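Local coordinates for odorant binding protein 4 (Chrysopa pallens, PDB 6JPM) that probably binds odorant molecules, as a secreted, mainly helical member of the PBP/GOBP family of insect odorant-binding proteins, at residues L13-K16 / M17-K21; T25-Q28 / I29-H33. All coordinates share one frame; numbering follows the deposited sequence.

Interaction 1 (L13-K16 / M17-K21)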
loop_
_atom_site.group_PDB
_atom_site.type_symbol
_atom_site.label_atom_id
_atom_site.label_comp_id
_atom_site.label_asym_id
_atom_site.label_seq_id
_atom_site.Cartn_x
_atom_site.Cartn_y
_atom_site.Cartn_z
ATOM N N LEU A 13 -1.609 13.217 1.185
ATOM C CA LEU A 13 -2.956 13.496 1.664
ATOM C C LEU A 13 -3.600 12.255 2.281
ATOM O O LEU A 13 -4.343 12.355 3.267
ATOM C CB LEU A 13 -3.779 14.036 0.499
ATOM C CG LEU A 13 -5.208 14.496 0.749
ATOM C CD1 LEU A 13 -5.236 15.504 1.890
ATOM C CD2 LEU A 13 -5.712 15.115 -0.545
ATOM N N MET A 14 -3.347 11.075 1.706
ATOM C CA MET A 14 -3.855 9.847 2.310
ATOM C C MET A 14 -3.223 9.607 3.673
ATOM O O MET A 14 -3.891 9.157 4.611
ATOM C CB MET A 14 -3.585 8.656 1.389
ATOM C CG MET A 14 -4.375 8.693 0.101
ATOM S SD MET A 14 -4.219 7.152 -0.833
ATOM C CE MET A 14 -5.408 7.451 -2.135
ATOM N N ARG A 15 -1.928 9.885 3.801
ATOM C CA ARG A 15 -1.282 9.704 5.093
ATOM C C ARG A 15 -1.889 10.632 6.134
ATOM O O ARG A 15 -2.174 10.206 7.257
ATOM C CB ARG A 15 0.221 9.929 4.979
ATOM C CG ARG A 15 0.951 9.644 6.288
ATOM C CD ARG A 15 2.076 10.565 6.446
ATOM N NE ARG A 15 2.612 10.592 7.798
ATOM C CZ ARG A 15 3.849 10.223 8.081
ATOM N NH1 ARG A 15 4.623 9.796 7.103
ATOM N NH2 ARG A 15 4.316 10.283 9.324
ATOM N N LYS A 16 -2.103 11.899 5.768
ATOM C CA LYS A 16 -2.687 12.884 6.676
ATOM C C LYS A 16 -4.051 12.443 7.180
ATOM O O LYS A 16 -4.422 12.744 8.314
ATOM C CB LYS A 16 -2.827 14.236 5.971
ATOM C CG LYS A 16 -1.549 15.009 5.788
ATOM C CD LYS A 16 -1.871 16.323 5.085
ATOM C CE LYS A 16 -0.660 17.211 4.912
ATOM N NZ LYS A 16 -0.985 18.330 3.974
ATOM N N MET A 17 -4.808 11.717 6.363
ATOM C CA MET A 17 -6.082 11.210 6.850
ATOM C C MET A 17 -5.911 9.938 7.681
ATOM O O MET A 17 -6.516 9.807 8.751
ATOM C CB MET A 17 -7.011 10.956 5.672
ATOM C CG MET A 17 -8.209 10.127 6.071
ATOM S SD MET A 17 -8.992 9.420 4.632
ATOM C CE MET A 17 -7.654 8.440 3.983
ATOM N N CYS A 18 -5.079 8.998 7.222
ATOM C CA CYS A 18 -5.038 7.676 7.848
ATOM C C CYS A 18 -4.188 7.615 9.106
ATOM O O CYS A 18 -4.435 6.761 9.965
ATOM C CB CYS A 18 -4.517 6.641 6.856
ATOM S SG CYS A 18 -5.786 6.200 5.645
ATOM N N GLN A 19 -3.159 8.458 9.228
ATOM C CA GLN A 19 -2.327 8.363 10.425
ATOM C C GLN A 19 -3.098 8.763 11.679
ATOM O O GLN A 19 -3.085 7.981 12.648
ATOM C CB GLN A 19 -1.033 9.172 10.248
ATOM C CG GLN A 19 -0.193 9.265 11.533
ATOM C CD GLN A 19 1.205 9.844 11.311
ATOM O OE1 GLN A 19 1.419 10.633 10.392
ATOM N NE2 GLN A 19 2.154 9.450 12.145
ATOM N N PRO A 20 -3.789 9.906 11.745
ATOM C CA PRO A 20 -4.566 10.223 12.954
ATOM C C PRO A 20 -5.676 9.229 13.239
ATOM O O PRO A 20 -6.071 9.079 14.397
ATOM C CB PRO A 20 -5.161 11.611 12.660
ATOM C CG PRO A 20 -4.490 12.116 11.471
ATOM C CD PRO A 20 -3.901 10.969 10.727
ATOM N N LYS A 21 -6.217 8.570 12.221
ATOM C CA LYS A 21 -7.296 7.619 12.442
ATOM C C LYS A 21 -6.814 6.351 13.113
ATOM O O LYS A 21 -7.581 5.710 13.831
ATOM C CB LYS A 21 -7.964 7.304 11.106
ATOM C CG LYS A 21 -9.230 6.488 11.202
ATOM C CD LYS A 21 -9.824 6.235 9.812
ATOM C CE LYS A 21 -10.010 7.530 9.022
ATOM N NZ LYS A 21 -10.638 7.298 7.686
#
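Leu13, Met14 and Arg15 pass their backbone carbonyls forward to Met17, Cys18 and Gln19, successive i to i+4 bonds within helix 4-22. The ladder tightens along the way: Met17 N lies 3.2 Å from Leu13 O. By the third rung Gln19 N is 2.8 Å from Arg15 O, in the carbonyl plane. Pro20 then breaks it: its ring nitrogen has no hydrogen to give, its CD sits 3.0 Å from Lys16 O, and the helix kinks here. One turn apart on the helix, Arg15 and Gln19 lie side by side and point the same way. Both carry CG opposite the backbone nitrogen (chi1 -176° and 173°), and the arginine chain bends at chi2 while the glutamine stays extended. Arg15 NE donates to Gln19 OE1 at 2.9 Å, approaching from above the amide plane instead of along a lone pair, and Arg15 NH2 adds a weak bond of 3.1 Å to the same oxygen. The guanidinium and amide planes are turned 57° apart. Asp26 engages both groups, through a salt bridge to Arg15 NH2 and a probable hydrogen bond from Gln19 NE2. A leucine in place of Arg15 would probably leave Gln19 OE1 without these two donors and Asp26 without its cationic mate. On the inner side, Cys18 SG passes 3.7 Å from Met14 O on its way into the disulfide with Cys49, which staples helix 4-22 to helix 41-53, a cross-link of the kind that braces insect odorant-binding proteins. Met14, Arg15, Met17 and Cys18 also touch helix 41-53, while Arg15 and Gln19 meet Ile29 of helix 26-32.

Interaction 2 (T25-Q28 / I29-H33)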
loop_
_atom_site.group_PDB
_atom_site.type_symbol
_atom_site.label_atom_id
_atom_site.label_comp_id
_atom_site.label_asym_id
_atom_site.label_seq_id
_atom_site.Cartn_x
_atom_site.Cartn_y
_atom_site.Cartn_z
ATOM N N THR A 25 2.682 5.628 14.523
ATOM C CA THR A 25 3.658 6.690 14.751
ATOM C C THR A 25 4.466 6.961 13.480
ATOM O O THR A 25 4.532 6.135 12.563
ATOM C CB THR A 25 4.620 6.351 15.912
ATOM O OG1 THR A 25 5.499 5.272 15.546
ATOM C CG2 THR A 25 3.855 5.987 17.208
ATOM N N ASP A 26 5.105 8.136 13.456
ATOM C CA ASP A 26 6.014 8.486 12.358
ATOM C C ASP A 26 7.119 7.451 12.203
ATOM O O ASP A 26 7.472 7.077 11.081
ATOM C CB ASP A 26 6.651 9.859 12.611
ATOM C CG ASP A 26 5.707 11.017 12.338
ATOM O OD1 ASP A 26 4.528 10.792 11.953
ATOM O OD2 ASP A 26 6.159 12.168 12.512
ATOM N N GLU A 27 7.709 7.007 13.317
ATOM C CA GLU A 27 8.782 6.019 13.216
ATOM C C GLU A 27 8.275 4.686 12.682
ATOM O O GLU A 27 8.987 4.010 11.932
ATOM C CB GLU A 27 9.460 5.806 14.565
ATOM C CG GLU A 27 10.622 4.824 14.460
ATOM C CD GLU A 27 11.526 4.825 15.680
ATOM O OE1 GLU A 27 11.034 5.116 16.790
ATOM O OE2 GLU A 27 12.733 4.534 15.523
ATOM N N GLN A 28 7.064 4.275 13.069
ATOM C CA GLN A 28 6.502 3.036 12.522
ATOM C C GLN A 28 6.363 3.116 11.008
ATOM O O GLN A 28 6.714 2.175 10.296
ATOM C CB GLN A 28 5.139 2.736 13.151
ATOM C CG GLN A 28 5.220 2.100 14.528
ATOM C CD GLN A 28 3.857 1.850 15.102
ATOM O OE1 GLN A 28 3.020 2.758 15.153
ATOM N NE2 GLN A 28 3.603 0.598 15.514
ATOM N N ILE A 29 5.863 4.244 10.500
ATOM C CA ILE A 29 5.744 4.432 9.055
ATOM C C ILE A 29 7.113 4.454 8.400
ATOM O O ILE A 29 7.311 3.849 7.336
ATOM C CB ILE A 29 4.958 5.716 8.733
ATOM C CG1 ILE A 29 3.488 5.556 9.149
ATOM C CG2 ILE A 29 5.083 6.041 7.245
ATOM C CD1 ILE A 29 2.695 6.875 9.093
ATOM N N ASN A 30 8.070 5.179 9.010
ATOM C CA ASN A 30 9.421 5.267 8.458
ATOM C C ASN A 30 10.112 3.905 8.453
ATOM O O ASN A 30 10.769 3.536 7.470
ATOM C CB ASN A 30 10.251 6.297 9.254
ATOM C CG ASN A 30 9.748 7.750 9.064
ATOM O OD1 ASN A 30 9.038 8.048 8.096
ATOM N ND2 ASN A 30 10.127 8.658 9.985
ATOM N N ASN A 31 9.989 3.149 9.545
ATOM C CA ASN A 31 10.485 1.776 9.559
ATOM C C ASN A 31 9.905 0.961 8.411
ATOM O O ASN A 31 10.632 0.254 7.713
ATOM C CB ASN A 31 10.156 1.111 10.894
ATOM C CG ASN A 31 11.082 1.555 12.000
ATOM O OD1 ASN A 31 12.168 2.068 11.747
ATOM N ND2 ASN A 31 10.645 1.381 13.239
ATOM N N PHE A 32 8.597 1.064 8.187
ATOM C CA PHE A 32 7.969 0.238 7.155
ATOM C C PHE A 32 8.593 0.496 5.789
ATOM O O PHE A 32 8.891 -0.444 5.045
ATOM C CB PHE A 32 6.454 0.488 7.120
ATOM C CG PHE A 32 5.672 -0.634 6.437
ATOM C CD1 PHE A 32 5.665 -0.756 5.055
ATOM C CD2 PHE A 32 4.998 -1.593 7.191
ATOM C CE1 PHE A 32 4.983 -1.803 4.424
ATOM C CE2 PHE A 32 4.310 -2.637 6.565
ATOM C CZ PHE A 32 4.305 -2.736 5.176
ATOM N N HIS A 33 8.838 1.765 5.454
ATOM C CA HIS A 33 9.423 2.106 4.159
ATOM C C HIS A 33 10.886 1.734 4.044
ATOM O O HIS A 33 11.463 1.930 2.974
ATOM C CB HIS A 33 9.272 3.602 3.877
ATOM C CG HIS A 33 7.882 4.001 3.503
ATOM N ND1 HIS A 33 6.904 4.241 4.440
ATOM C CD2 HIS A 33 7.300 4.183 2.295
ATOM C CE1 HIS A 33 5.780 4.565 3.827
ATOM N NE2 HIS A 33 5.993 4.540 2.526
#
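Thr25 hands its carbonyl to Ile29 N at 3.1 Å, opening the backbone ladder of helix 26-32, and it also caps that helix. Its OG1 accepts from Gln28 N, while its own N-H returns a 3.0 Å bond to Gln28 OE1, in the carbonyl plane and on a lone pair: a reciprocal capping box. Ile29 lays CG1 against the same threonine carbonyl, 3.6 Å from Thr25 O. Asp26 bonds through its O to Asn30 N, and the amide of Asn30 folds back over that oxygen, CG lying 3.1 Å away, without a side-chain bond. The Asp26 carboxylate reaches Arg15 and Gln19 of helix 4-22. Glu27 O receives Asn31 N at 2.7 Å. Its side chain slants across that of Asn31, with Glu27 CG 3.7 Å from Asn31 ND2 and the carboxylate and amide planes 38° apart. Gln28 keeps CG beside its backbone nitrogen (chi1 -80°), which lets OE1 swing back to Thr25 while NE2 is held by Asp38 and Asp40; its O accepts from Phe32 N. At the next residue, Ile29 O is gripped twice from one turn further, by His33 N and His33 ND1, from opposite faces of the carbonyl plane. The bond from His33 ND1 to Ile29 O is 3.0 Å and nearly straight. Ile29 O lies in the plane of the imidazole, though ND1 stands above the carbonyl plane, and His33 NE2 reaches Leu118 O. Side chains thus serve backbone groups at both ends of this short helix, and the buried amide of Gln28 has its oxygen and nitrogen both engaged, which fixes its rotation.

How the interactions relate
Interaction 1 lies on the surface of helix 4-22, interaction 2 on the partly buried helix 26-32 that follows it, their centres about 13 Å apart. They meet at Asp26, whose OD1 stands 2.7 Å from Arg15 NH2 in a salt bridge and is shared with the Gln19 amide. Beside it, Ile29 CD1 packs over a face of the Arg15 guanidinium. Both contacts face helix 41-53, but differently: residues 13-21 are tied to it covalently, residues 25-33 through the nonpolar Ile29 and Phe32 and the amide-bearing Gln28. A cation-to-amide side-chain pair one turn apart marks the first; capping marks the second.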